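Local coordinates for ASCH domain-containing protein (Enterococcus faecalis, PDB 1T62), which is of unknown function but carries an ASCH domain of the PUA clan and may bind RNA, at residues E6-N11 with L82-T87; W26-G31 with D72-G77; L55-M60 with K125-P130; E91-N96 with L141-F146. All blocks are in the same frame, centred on the assembly; numbering follows the deposited sequence.

Contact 1: residues E6-N11 with L82-T87; sequences EVFWQN and LAIIRT
Phe-8 and Ile-84 carry this contact between a helix and the strand it crosses at -51°, with the axes of the short segments 9.9 Å apart. The phenyl group leaves the helix with CG anti to the backbone N (chi1 178°), and its CB already heads for the strand. Its outer corner, CE1 and CZ, arrives next to the backbone of Ala-83: Phe-8 CE1 lies 3.7 Å from Ala-83 C, which sits at the ring edge near the ring plane. The same corner faces CG2 of Ile-84 at a slant, though the detail of that approach is doubtful. Trp-9 contributes more loosely, bringing the edge of its indole up to Ile-84, with Trp-9 NE1 4.5 Å from Ile-84 CD1. The contact is packing, without polar bonds between the segments. Both aromatic residues also press on Ile-73 of strand 71-75, and Phe-8 meets Tyr-152 edge-to-face. Helix 2-16 thus lies against one face of the sheet where strand 81-94 runs between strands 71-75 and 140-151, at a classic beta bulge in which Leu-82 and Ala-83 both face Ile-74.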
loop_
_atom_site.group_PDB
_atom_site.type_symbol
_atom_site.label_atom_id
_atom_site.label_comp_id
_atom_site.label_asym_id
_atom_site.label_seq_id
_atom_site.Cartn_x
_atom_site.Cartn_y
_atom_site.Cartn_z
ATOM N N GLU B 6 -4.178 -12.191 7.831
ATOM C CA GLU B 6 -4.625 -13.482 8.345
ATOM C C GLU B 6 -5.102 -13.286 9.793
ATOM O O GLU B 6 -6.143 -13.811 10.188
ATOM C CB GLU B 6 -3.467 -14.489 8.289
ATOM C CG GLU B 6 -3.823 -15.911 8.705
ATOM C CD GLU B 6 -2.592 -16.792 8.901
ATOM O OE1 GLU B 6 -1.743 -16.839 7.979
ATOM O OE2 GLU B 6 -2.484 -17.437 9.976
ATOM N N VAL B 7 -4.335 -12.501 10.553
ATOM C CA VAL B 7 -4.592 -12.178 11.963
ATOM C C VAL B 7 -5.784 -11.229 12.162
ATOM O O VAL B 7 -6.653 -11.460 13.004
ATOM C CB VAL B 7 -3.328 -11.529 12.603
ATOM C CG1 VAL B 7 -3.645 -10.950 13.968
ATOM C CG2 VAL B 7 -2.207 -12.570 12.712
ATOM N N PHE B 8 -5.811 -10.150 11.399
ATOM C CA PHE B 8 -6.897 -9.186 11.493
ATOM C C PHE B 8 -8.217 -9.932 11.320
ATOM O O PHE B 8 -9.111 -9.849 12.164
ATOM C CB PHE B 8 -6.736 -8.139 10.384
ATOM C CG PHE B 8 -7.824 -7.093 10.337
ATOM C CD1 PHE B 8 -8.153 -6.481 9.120
ATOM C CD2 PHE B 8 -8.456 -6.651 11.496
ATOM C CE1 PHE B 8 -9.076 -5.447 9.062
ATOM C CE2 PHE B 8 -9.388 -5.609 11.442
ATOM C CZ PHE B 8 -9.695 -5.007 10.224
ATOM N N TRP B 9 -8.329 -10.687 10.234
ATOM C CA TRP B 9 -9.562 -11.399 9.970
ATOM C C TRP B 9 -9.840 -12.449 11.019
ATOM O O TRP B 9 -10.979 -12.605 11.459
ATOM C CB TRP B 9 -9.536 -12.034 8.582
ATOM C CG TRP B 9 -10.921 -12.227 8.064
ATOM C CD1 TRP B 9 -11.875 -11.253 7.849
ATOM C CD2 TRP B 9 -11.546 -13.463 7.786
ATOM N NE1 TRP B 9 -13.060 -11.824 7.464
ATOM C CE2 TRP B 9 -12.888 -13.182 7.417
ATOM C CE3 TRP B 9 -11.112 -14.786 7.816
ATOM C CZ2 TRP B 9 -13.790 -14.182 7.086
ATOM C CZ3 TRP B 9 -12.002 -15.776 7.489
ATOM C CH2 TRP B 9 -13.330 -15.473 7.128
ATOM N N GLN B 10 -8.797 -13.176 11.407
ATOM C CA GLN B 10 -8.905 -14.203 12.442
ATOM C C GLN B 10 -9.584 -13.514 13.636
ATOM O O GLN B 10 -10.660 -13.917 14.070
ATOM C CB GLN B 10 -7.495 -14.688 12.812
ATOM C CG GLN B 10 -7.400 -15.854 13.786
ATOM C CD GLN B 10 -5.953 -16.112 14.245
ATOM O OE1 GLN B 10 -5.068 -16.414 13.434
ATOM N NE2 GLN B 10 -5.715 -15.988 15.549
ATOM N N ASN B 11 -8.968 -12.450 14.139
ATOM C CA ASN B 11 -9.545 -11.735 15.260
ATOM C C ASN B 11 -11.014 -11.423 14.973
ATOM O O ASN B 11 -11.852 -11.489 15.868
ATOM C CB ASN B 11 -8.794 -10.424 15.535
ATOM C CG ASN B 11 -7.342 -10.636 16.013
ATOM O OD1 ASN B 11 -7.005 -11.656 16.634
ATOM N ND2 ASN B 11 -6.487 -9.642 15.748
ATOM N N LEU B 82 -6.578 -1.976 7.001
ATOM C CA LEU B 82 -7.323 -0.805 7.443
ATOM C C LEU B 82 -8.619 -1.155 8.167
ATOM O O LEU B 82 -8.792 -0.843 9.341
ATOM C CB LEU B 82 -7.655 0.053 6.229
ATOM C CG LEU B 82 -7.432 1.557 6.279
ATOM C CD1 LEU B 82 -8.097 2.164 5.059
ATOM C CD2 LEU B 82 -8.014 2.135 7.548
ATOM N N ALA B 83 -9.545 -1.778 7.453
ATOM C CA ALA B 83 -10.814 -2.169 8.048
ATOM C C ALA B 83 -11.429 -3.250 7.194
ATOM O O ALA B 83 -10.978 -3.491 6.080
ATOM C CB ALA B 83 -11.751 -0.982 8.119
ATOM N N ILE B 84 -12.438 -3.928 7.720
ATOM C CA ILE B 84 -13.108 -4.944 6.933
ATOM C C ILE B 84 -14.557 -4.469 6.721
ATOM O O ILE B 84 -15.163 -3.844 7.595
ATOM C CB ILE B 84 -13.006 -6.358 7.593
ATOM C CG1 ILE B 84 -14.383 -6.972 7.734
ATOM C CG2 ILE B 84 -12.270 -6.303 8.894
ATOM C CD1 ILE B 84 -14.749 -7.786 6.533
ATOM N N ILE B 85 -15.093 -4.735 5.532
ATOM C CA ILE B 85 -16.430 -4.286 5.189
ATOM C C ILE B 85 -17.355 -5.383 4.683
ATOM O O ILE B 85 -16.908 -6.431 4.217
ATOM C CB ILE B 85 -16.337 -3.209 4.119
ATOM C CG1 ILE B 85 -15.748 -3.799 2.839
ATOM C CG2 ILE B 85 -15.414 -2.109 4.588
ATOM C CD1 ILE B 85 -15.784 -2.864 1.674
ATOM N N ARG B 86 -18.654 -5.131 4.768
ATOM C CA ARG B 86 -19.629 -6.096 4.289
ATOM C C ARG B 86 -20.496 -5.475 3.201
ATOM O O ARG B 86 -21.030 -4.375 3.369
ATOM C CB ARG B 86 -20.521 -6.583 5.421
ATOM C CG ARG B 86 -21.047 -7.949 5.128
ATOM C CD ARG B 86 -22.541 -8.015 5.109
ATOM N NE ARG B 86 -23.075 -8.262 6.440
ATOM C CZ ARG B 86 -23.319 -7.302 7.314
ATOM N NH1 ARG B 86 -23.070 -6.047 6.972
ATOM N NH2 ARG B 86 -23.811 -7.592 8.506
ATOM N N THR B 87 -20.634 -6.180 2.086
ATOM C CA THR B 87 -21.434 -5.689 0.972
ATOM C C THR B 87 -22.907 -6.020 1.190
ATOM O O THR B 87 -23.268 -7.181 1.350
ATOM C CB THR B 87 -20.961 -6.319 -0.359
ATOM O OG1 THR B 87 -19.549 -6.103 -0.521
ATOM C CG2 THR B 87 -21.685 -5.692 -1.524
#

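Contact 2: residues W26-G31 with D72-G77; sequences WMFGDG and DIILDG
A parallel pairing at one margin of the mixed sheet joins strand 24-27 to strand 71-75, with Trp-26 bridged to Ile-74. Two backbone bonds hold it: Trp-26 N donates to Ile-73 O (3.1 Å), and Leu-75 N donates to Trp-26 O (2.8 Å), so that Trp-26 grips the residues flanking its partner. The indole adds a third bond. Trp-26 NE1-H, directed in the ring plane, reaches Asp-72 OD2 at 2.8 Å on the anti side of the carboxylate, whose plane is turned 70° from that of the ring; OD1 of the same carboxylate binds Gln-70. With CG of Trp-26 between the backbone N and the carbonyl carbon (chi1 38°), the ring passes over Ile-74, whose CD1 lies 3.4 Å from the centroid of the six-membered ring in a CH-pi contact. Ile-74 CD1 also touches Phe-28 CE2 at 3.8 Å, while Trp-26 CZ3 stands over the centre of the Phe-28 ring; the methyl therefore serves both aromatics. His-165 of the second subunit, from the C-terminal tag, stacks on Trp-26. Elsewhere, Met-27 bends at its thioether to bring CE within 3.8 Å of Gly-77 CA. Along its other edge strand 71-75 pairs with strand 81-94; Phe-28 reaches helix 33-44, and Ile-73 meets helix 2-16.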
loop_
_atom_site.group_PDB
_atom_site.type_symbol
_atom_site.label_atom_id
_atom_site.label_comp_id
_atom_site.label_asym_id
_atom_site.label_seq_id
_atom_site.Cartn_x
_atom_site.Cartn_y
_atom_site.Cartn_z
ATOM N N TRP B 26 -7.612 -5.812 -0.530
ATOM C CA TRP B 26 -7.168 -4.855 -1.536
ATOM C C TRP B 26 -7.276 -3.454 -1.004
ATOM O O TRP B 26 -7.914 -3.236 0.018
ATOM C CB TRP B 26 -8.037 -4.957 -2.791
ATOM C CG TRP B 26 -9.514 -5.198 -2.531
ATOM C CD1 TRP B 26 -10.124 -6.404 -2.351
ATOM C CD2 TRP B 26 -10.546 -4.209 -2.401
ATOM N NE1 TRP B 26 -11.468 -6.234 -2.116
ATOM C CE2 TRP B 26 -11.756 -4.898 -2.143
ATOM C CE3 TRP B 26 -10.569 -2.809 -2.474
ATOM C CZ2 TRP B 26 -12.981 -4.235 -1.959
ATOM C CZ3 TRP B 26 -11.800 -2.143 -2.284
ATOM C CH2 TRP B 26 -12.985 -2.866 -2.031
ATOM N N MET B 27 -6.643 -2.505 -1.683
ATOM C CA MET B 27 -6.735 -1.115 -1.269
ATOM C C MET B 27 -7.540 -0.425 -2.362
ATOM O O MET B 27 -7.645 -0.953 -3.468
ATOM C CB MET B 27 -5.348 -0.477 -1.111
ATOM C CG MET B 27 -4.598 -0.208 -2.387
ATOM S SD MET B 27 -2.958 0.499 -2.059
ATOM C CE MET B 27 -3.221 2.170 -2.408
ATOM N N PHE B 28 -8.138 0.725 -2.055
ATOM C CA PHE B 28 -8.940 1.435 -3.044
ATOM C C PHE B 28 -8.053 2.215 -3.978
ATOM O O PHE B 28 -7.004 2.709 -3.576
ATOM C CB PHE B 28 -9.891 2.404 -2.363
ATOM C CG PHE B 28 -11.089 1.758 -1.762
ATOM C CD1 PHE B 28 -12.241 1.587 -2.503
ATOM C CD2 PHE B 28 -11.086 1.361 -0.432
ATOM C CE1 PHE B 28 -13.381 1.041 -1.924
ATOM C CE2 PHE B 28 -12.216 0.810 0.164
ATOM C CZ PHE B 28 -13.372 0.650 -0.579
ATOM N N GLY B 29 -8.471 2.327 -5.231
ATOM C CA GLY B 29 -7.689 3.084 -6.188
ATOM C C GLY B 29 -6.864 2.244 -7.129
ATOM O O GLY B 29 -7.163 1.076 -7.358
ATOM N N ASP B 30 -5.810 2.853 -7.662
ATOM C CA ASP B 30 -4.903 2.216 -8.615
ATOM C C ASP B 30 -3.613 1.688 -7.974
ATOM O O ASP B 30 -2.740 1.154 -8.662
ATOM C CB ASP B 30 -4.554 3.232 -9.687
ATOM C CG ASP B 30 -3.982 4.513 -9.097
ATOM O OD1 ASP B 30 -3.994 5.549 -9.797
ATOM O OD2 ASP B 30 -3.513 4.483 -7.937
ATOM N N GLY B 31 -3.493 1.839 -6.659
ATOM C CA GLY B 31 -2.296 1.374 -5.986
ATOM C C GLY B 31 -1.466 2.532 -5.467
ATOM O O GLY B 31 -0.529 2.335 -4.697
ATOM N N ASP B 72 -14.760 -7.989 2.505
ATOM C CA ASP B 72 -13.529 -7.572 1.874
ATOM C C ASP B 72 -12.641 -6.902 2.900
ATOM O O ASP B 72 -13.073 -5.989 3.605
ATOM C CB ASP B 72 -13.802 -6.592 0.746
ATOM C CG ASP B 72 -14.553 -7.219 -0.394
ATOM O OD1 ASP B 72 -15.770 -7.461 -0.232
ATOM O OD2 ASP B 72 -13.925 -7.471 -1.446
ATOM N N ILE B 73 -11.403 -7.372 3.000
ATOM C CA ILE B 73 -10.456 -6.775 3.917
ATOM C C ILE B 73 -9.881 -5.593 3.139
ATOM O O ILE B 73 -9.458 -5.749 1.997
ATOM C CB ILE B 73 -9.370 -7.802 4.300
ATOM C CG1 ILE B 73 -10.034 -8.976 5.029
ATOM C CG2 ILE B 73 -8.323 -7.168 5.191
ATOM C CD1 ILE B 73 -9.118 -10.156 5.310
ATOM N N ILE B 74 -9.894 -4.408 3.738
ATOM C CA ILE B 74 -9.398 -3.205 3.067
ATOM C C ILE B 74 -8.040 -2.701 3.555
ATOM O O ILE B 74 -7.828 -2.537 4.755
ATOM C CB ILE B 74 -10.397 -2.065 3.220
ATOM C CG1 ILE B 74 -11.716 -2.450 2.560
ATOM C CG2 ILE B 74 -9.823 -0.800 2.650
ATOM C CD1 ILE B 74 -11.584 -2.773 1.096
ATOM N N LEU B 75 -7.131 -2.440 2.619
ATOM C CA LEU B 75 -5.801 -1.947 2.962
ATOM C C LEU B 75 -5.704 -0.465 2.679
ATOM O O LEU B 75 -6.426 0.050 1.824
ATOM C CB LEU B 75 -4.738 -2.664 2.141
ATOM C CG LEU B 75 -4.634 -4.168 2.364
ATOM C CD1 LEU B 75 -3.553 -4.738 1.469
ATOM C CD2 LEU B 75 -4.308 -4.441 3.822
ATOM N N ASP B 76 -4.821 0.223 3.399
ATOM C CA ASP B 76 -4.626 1.655 3.183
ATOM C C ASP B 76 -3.489 1.853 2.174
ATOM O O ASP B 76 -2.983 0.878 1.609
ATOM C CB ASP B 76 -4.333 2.377 4.510
ATOM C CG ASP B 76 -3.020 1.943 5.162
ATOM O OD1 ASP B 76 -2.454 0.891 4.794
ATOM O OD2 ASP B 76 -2.558 2.663 6.072
ATOM N N GLY B 77 -3.108 3.102 1.933
ATOM C CA GLY B 77 -2.048 3.385 0.980
ATOM C C GLY B 77 -0.756 2.611 1.172
ATOM O O GLY B 77 -0.080 2.284 0.194
#

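Contact 3: residues L55-M60 with K125-P130; sequences LDIYKM and KEELAP
Leu-128 directs one methyl, CD2, at three side chains of helix 55-60. Leu-128 CD2 lies 3.8 Å from Ile-57 CD1, 4.1 Å from Asp-56 CB and 4.2 Å from Met-60 CE, the methionine crossing the leucine at about a right angle. Met-60 is bent at its thioether, which lets the terminal methyl make this contact at the exposed margin. Ile-57 has a second neighbour in Glu-127. The glutamate's CG is anti to the backbone N (chi1 -177°) and the chain is extended beyond it; its carboxylate meets the isoleucine obliquely, with Glu-127 OE1 3.5 Å from Ile-57 CG1. That approach is van der Waals contact between a buried acidic group and a hydrocarbon branch. Asp-56 takes part through CB, while its OD1 is hydrogen-bonded to Tyr-136. Two copies of the protein meet close by: His-162 and His-164 of the second subunit, both from its tag, pack on Ile-57 and Glu-127, respectively. Within the chain, the contact sets the short helix 55-60, which follows directly on strand 50-54, against the C-terminal end of helix 113-128; on another side of the short helix, Leu-55 and Tyr-58 rest on strand 140-151.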
loop_
_atom_site.group_PDB
_atom_site.type_symbol
_atom_site.label_atom_id
_atom_site.label_comp_id
_atom_site.label_asym_id
_atom_site.label_seq_id
_atom_site.Cartn_x
_atom_site.Cartn_y
_atom_site.Cartn_z
ATOM N N LEU B 55 -16.977 -3.828 -15.072
ATOM C CA LEU B 55 -17.512 -5.159 -15.318
ATOM C C LEU B 55 -16.646 -5.852 -16.365
ATOM O O LEU B 55 -16.559 -7.078 -16.409
ATOM C CB LEU B 55 -18.946 -5.069 -15.829
ATOM C CG LEU B 55 -19.486 -6.387 -16.380
ATOM C CD1 LEU B 55 -19.442 -7.464 -15.316
ATOM C CD2 LEU B 55 -20.877 -6.162 -16.866
ATOM N N ASP B 56 -15.999 -5.052 -17.204
ATOM C CA ASP B 56 -15.145 -5.581 -18.250
ATOM C C ASP B 56 -13.969 -6.408 -17.741
ATOM O O ASP B 56 -13.726 -7.501 -18.241
ATOM C CB ASP B 56 -14.652 -4.437 -19.130
ATOM C CG ASP B 56 -15.700 -3.993 -20.137
ATOM O OD1 ASP B 56 -15.533 -2.906 -20.723
ATOM O OD2 ASP B 56 -16.683 -4.737 -20.353
ATOM N N ILE B 57 -13.234 -5.903 -16.754
ATOM C CA ILE B 57 -12.099 -6.656 -16.217
ATOM C C ILE B 57 -12.556 -8.023 -15.698
ATOM O O ILE B 57 -11.867 -9.016 -15.871
ATOM C CB ILE B 57 -11.402 -5.910 -15.057
ATOM C CG1 ILE B 57 -11.209 -4.442 -15.419
ATOM C CG2 ILE B 57 -10.048 -6.567 -14.758
ATOM C CD1 ILE B 57 -10.280 -4.224 -16.565
ATOM N N TYR B 58 -13.710 -8.075 -15.046
ATOM C CA TYR B 58 -14.203 -9.348 -14.551
ATOM C C TYR B 58 -14.350 -10.303 -15.727
ATOM O O TYR B 58 -13.935 -11.461 -15.669
ATOM C CB TYR B 58 -15.557 -9.185 -13.860
ATOM C CG TYR B 58 -15.478 -8.473 -12.531
ATOM C CD1 TYR B 58 -15.625 -7.089 -12.450
ATOM C CD2 TYR B 58 -15.232 -9.176 -11.360
ATOM C CE1 TYR B 58 -15.533 -6.427 -11.238
ATOM C CE2 TYR B 58 -15.131 -8.519 -10.145
ATOM C CZ TYR B 58 -15.285 -7.149 -10.091
ATOM O OH TYR B 58 -15.198 -6.494 -8.889
ATOM N N LYS B 59 -14.948 -9.807 -16.802
ATOM C CA LYS B 59 -15.143 -10.618 -17.989
ATOM C C LYS B 59 -13.827 -11.128 -18.567
ATOM O O LYS B 59 -13.643 -12.336 -18.714
ATOM C CB LYS B 59 -15.919 -9.818 -19.033
ATOM C CG LYS B 59 -17.373 -9.663 -18.661
ATOM C CD LYS B 59 -18.137 -8.860 -19.678
ATOM C CE LYS B 59 -19.612 -9.142 -19.535
ATOM N NZ LYS B 59 -19.840 -10.613 -19.682
ATOM N N MET B 60 -12.912 -10.217 -18.881
ATOM C CA MET B 60 -11.618 -10.605 -19.441
ATOM C C MET B 60 -10.772 -11.405 -18.460
ATOM O O MET B 60 -9.886 -12.145 -18.871
ATOM C CB MET B 60 -10.830 -9.371 -19.891
ATOM C CG MET B 60 -11.476 -8.602 -21.019
ATOM S SD MET B 60 -10.686 -7.005 -21.232
ATOM C CE MET B 60 -11.416 -6.072 -19.868
ATOM N N LYS B 125 -10.026 4.475 -17.590
ATOM C CA LYS B 125 -9.277 4.615 -18.835
ATOM C C LYS B 125 -7.944 3.913 -18.602
ATOM O O LYS B 125 -7.557 3.008 -19.352
ATOM C CB LYS B 125 -9.040 6.100 -19.145
ATOM C CG LYS B 125 -8.165 6.398 -20.365
ATOM C CD LYS B 125 -8.817 5.934 -21.662
ATOM C CE LYS B 125 -8.042 6.388 -22.905
ATOM N NZ LYS B 125 -8.248 7.829 -23.232
ATOM N N GLU B 126 -7.266 4.321 -17.534
ATOM C CA GLU B 126 -5.977 3.757 -17.191
ATOM C C GLU B 126 -6.039 2.300 -16.803
ATOM O O GLU B 126 -5.133 1.542 -17.134
ATOM C CB GLU B 126 -5.316 4.569 -16.082
ATOM C CG GLU B 126 -4.734 5.881 -16.594
ATOM C CD GLU B 126 -4.374 6.859 -15.493
ATOM O OE1 GLU B 126 -4.015 8.010 -15.823
ATOM O OE2 GLU B 126 -4.451 6.484 -14.301
ATOM N N GLU B 127 -7.095 1.878 -16.124
ATOM C CA GLU B 127 -7.152 0.477 -15.749
ATOM C C GLU B 127 -7.426 -0.409 -16.952
ATOM O O GLU B 127 -6.945 -1.537 -17.016
ATOM C CB GLU B 127 -8.221 0.219 -14.696
ATOM C CG GLU B 127 -8.220 -1.230 -14.253
ATOM C CD GLU B 127 -9.425 -1.604 -13.420
ATOM O OE1 GLU B 127 -9.475 -2.760 -12.951
ATOM O OE2 GLU B 127 -10.321 -0.754 -13.234
ATOM N N LEU B 128 -8.190 0.098 -17.913
ATOM C CA LEU B 128 -8.529 -0.693 -19.091
ATOM C C LEU B 128 -7.410 -0.838 -20.104
ATOM O O LEU B 128 -7.187 -1.932 -20.620
ATOM C CB LEU B 128 -9.752 -0.108 -19.799
ATOM C CG LEU B 128 -11.131 -0.449 -19.254
ATOM C CD1 LEU B 128 -12.169 0.364 -19.994
ATOM C CD2 LEU B 128 -11.408 -1.918 -19.434
ATOM N N ALA B 129 -6.713 0.259 -20.388
ATOM C CA ALA B 129 -5.635 0.253 -21.380
ATOM C C ALA B 129 -4.775 -1.025 -21.448
ATOM O O ALA B 129 -4.687 -1.664 -22.496
ATOM C CB ALA B 129 -4.752 1.467 -21.182
ATOM N N PRO B 130 -4.130 -1.411 -20.335
ATOM C CA PRO B 130 -3.297 -2.622 -20.345
ATOM C C PRO B 130 -3.955 -3.890 -20.903
ATOM O O PRO B 130 -3.258 -4.827 -21.284
ATOM C CB PRO B 130 -2.868 -2.766 -18.881
ATOM C CG PRO B 130 -3.945 -2.046 -18.123
ATOM C CD PRO B 130 -4.201 -0.837 -18.982
#

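Contact 4: residues E91-N96 with L141-F146; sequences EIMPMN and LVCQSF
Backbone hydrogen bonding does most of the work between Glu-91 to Pro-94 and the strand beginning ahead of Leu-141. Glu-91 and Cys-143 form one antiparallel hydrogen-bonded pair, with Glu-91 N to Cys-143 O at 2.7 Å and Cys-143 N to Glu-91 O at 2.6 Å. Met-93 and Leu-141 form the next, joined by Met-93 N to Leu-141 O (3.1 Å) and Leu-141 N to Met-93 O (2.9 Å). Between them stands the non-hydrogen-bonded pair of Ile-92 and Val-142, where CA of Ile-92 makes a CA-H...O contact with Leu-141 O. The apolar contacts lie on the face bearing Met-93, Leu-141 and Cys-143. Met-93 is bent at chi3 (97°), which turns its CE to the sulfur of Cys-143; Phe-102 of helix 100-105 packs on both residues. Past the strand end, Met-95 brings CG to within 3.8 Å of Leu-141 CD1, and helix 113-128 packs on both of these residues. Glu-91 OE1 forms a salt bridge with Lys-89 of the same strand. The axes of strands 91-94 and 141-146 run at 136°, a strongly twisted antiparallel pairing that links two of the long strands in the mixed sheet of the ASCH domain.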
loop_
_atom_site.group_PDB
_atom_site.type_symbol
_atom_site.label_atom_id
_atom_site.label_comp_id
_atom_site.label_asym_id
_atom_site.label_seq_id
_atom_site.Cartn_x
_atom_site.Cartn_y
_atom_site.Cartn_z
ATOM N N GLU B 91 -24.708 -4.024 -7.663
ATOM C CA GLU B 91 -25.508 -3.600 -8.792
ATOM C C GLU B 91 -24.695 -3.257 -10.020
ATOM O O GLU B 91 -23.644 -2.633 -9.927
ATOM C CB GLU B 91 -26.368 -2.403 -8.391
ATOM C CG GLU B 91 -27.093 -1.747 -9.539
ATOM C CD GLU B 91 -28.065 -0.705 -9.060
ATOM O OE1 GLU B 91 -27.704 0.047 -8.132
ATOM O OE2 GLU B 91 -29.185 -0.630 -9.611
ATOM N N ILE B 92 -25.209 -3.668 -11.176
ATOM C CA ILE B 92 -24.569 -3.410 -12.462
ATOM C C ILE B 92 -25.307 -2.295 -13.195
ATOM O O ILE B 92 -26.501 -2.424 -13.442
ATOM C CB ILE B 92 -24.599 -4.665 -13.349
ATOM C CG1 ILE B 92 -23.890 -5.817 -12.642
ATOM C CG2 ILE B 92 -23.945 -4.374 -14.678
ATOM C CD1 ILE B 92 -23.892 -7.075 -13.433
ATOM N N MET B 93 -24.607 -1.208 -13.530
ATOM C CA MET B 93 -25.231 -0.089 -14.245
ATOM C C MET B 93 -24.263 0.623 -15.187
ATOM O O MET B 93 -23.071 0.713 -14.908
ATOM C CB MET B 93 -25.796 0.932 -13.262
ATOM C CG MET B 93 -24.748 1.836 -12.672
ATOM S SD MET B 93 -25.446 3.050 -11.567
ATOM C CE MET B 93 -25.172 2.227 -9.991
ATOM N N PRO B 94 -24.773 1.147 -16.318
ATOM C CA PRO B 94 -23.960 1.855 -17.313
ATOM C C PRO B 94 -23.392 3.114 -16.684
ATOM O O PRO B 94 -24.111 3.834 -15.994
ATOM C CB PRO B 94 -24.963 2.173 -18.414
ATOM C CG PRO B 94 -26.007 1.105 -18.250
ATOM C CD PRO B 94 -26.172 1.078 -16.760
ATOM N N MET B 95 -22.115 3.396 -16.927
ATOM C CA MET B 95 -21.497 4.567 -16.325
ATOM C C MET B 95 -22.225 5.880 -16.582
ATOM O O MET B 95 -22.335 6.709 -15.684
ATOM C CB MET B 95 -20.052 4.699 -16.773
ATOM C CG MET B 95 -19.276 5.579 -15.841
ATOM S SD MET B 95 -17.534 5.526 -16.175
ATOM C CE MET B 95 -17.092 7.242 -15.939
ATOM N N ASN B 96 -22.725 6.061 -17.802
ATOM C CA ASN B 96 -23.438 7.279 -18.191
ATOM C C ASN B 96 -24.832 7.386 -17.583
ATOM O O ASN B 96 -25.550 8.352 -17.838
ATOM C CB ASN B 96 -23.554 7.351 -19.715
ATOM C CG ASN B 96 -24.332 6.184 -20.301
ATOM O OD1 ASN B 96 -24.387 6.013 -21.515
ATOM N ND2 ASN B 96 -24.938 5.380 -19.442
ATOM N N LEU B 141 -20.657 -0.781 -15.173
ATOM C CA LEU B 141 -19.929 -0.730 -13.903
ATOM C C LEU B 141 -20.493 -1.733 -12.918
ATOM O O LEU B 141 -21.685 -2.040 -12.936
ATOM C CB LEU B 141 -20.055 0.635 -13.247
ATOM C CG LEU B 141 -19.239 1.793 -13.774
ATOM C CD1 LEU B 141 -19.660 3.048 -13.041
ATOM C CD2 LEU B 141 -17.762 1.516 -13.569
ATOM N N VAL B 142 -19.630 -2.233 -12.047
ATOM C CA VAL B 142 -20.050 -3.167 -11.019
ATOM C C VAL B 142 -20.010 -2.373 -9.707
ATOM O O VAL B 142 -18.938 -2.094 -9.160
ATOM C CB VAL B 142 -19.104 -4.375 -10.954
ATOM C CG1 VAL B 142 -19.509 -5.286 -9.811
ATOM C CG2 VAL B 142 -19.143 -5.129 -12.278
ATOM N N CYS B 143 -21.191 -1.997 -9.223
ATOM C CA CYS B 143 -21.325 -1.203 -8.010
ATOM C C CYS B 143 -21.638 -1.990 -6.727
ATOM O O CYS B 143 -22.515 -2.861 -6.708
ATOM C CB CYS B 143 -22.401 -0.140 -8.235
ATOM S SG CYS B 143 -22.112 0.917 -9.688
ATOM N N GLN B 144 -20.913 -1.661 -5.655
ATOM C CA GLN B 144 -21.080 -2.296 -4.349
ATOM C C GLN B 144 -21.407 -1.299 -3.256
ATOM O O GLN B 144 -20.797 -0.242 -3.160
ATOM C CB GLN B 144 -19.809 -3.014 -3.925
ATOM C CG GLN B 144 -19.468 -4.237 -4.720
ATOM C CD GLN B 144 -18.135 -4.806 -4.303
ATOM O OE1 GLN B 144 -17.976 -5.340 -3.197
ATOM N NE2 GLN B 144 -17.156 -4.681 -5.185
ATOM N N SER B 145 -22.377 -1.647 -2.426
ATOM C CA SER B 145 -22.757 -0.810 -1.306
ATOM C C SER B 145 -22.442 -1.660 -0.090
ATOM O O SER B 145 -22.986 -2.750 0.087
ATOM C CB SER B 145 -24.229 -0.467 -1.388
ATOM O OG SER B 145 -24.462 0.316 -2.546
ATOM N N PHE B 146 -21.534 -1.153 0.732
ATOM C CA PHE B 146 -21.066 -1.868 1.904
ATOM C C PHE B 146 -21.152 -1.038 3.183
ATOM O O PHE B 146 -21.494 0.147 3.152
ATOM C CB PHE B 146 -19.599 -2.259 1.684
ATOM C CG PHE B 146 -18.722 -1.092 1.310
ATOM C CD1 PHE B 146 -18.603 -0.687 -0.019
ATOM C CD2 PHE B 146 -18.090 -0.331 2.298
ATOM C CE1 PHE B 146 -17.877 0.456 -0.362
ATOM C CE2 PHE B 146 -17.360 0.820 1.965
ATOM C CZ PHE B 146 -17.256 1.211 0.633
#

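Contacts 1, 2 and 4 all involve the mixed sheet, whereas contact 3 joins two helices beside it. Strand 81-94 serves contact 1 with its beginning and contact 4 with its end, and lies next to strand 71-75 of contact 2. Contacts 1 and 3 are mostly buried, lie about 27 Å apart between centres on opposite sides of the chain's centre, and depend on side-chain packing; contacts 2 and 4, only partly buried, rely on backbone bonds, between parallel strands in one and antiparallel strands in the other. Contact 2 alone adds a side-chain hydrogen bond across its segments. Contacts 2 and 3 both touch the second subunit, and contacts 3 and 4 meet where Leu-55 packs on Val-142.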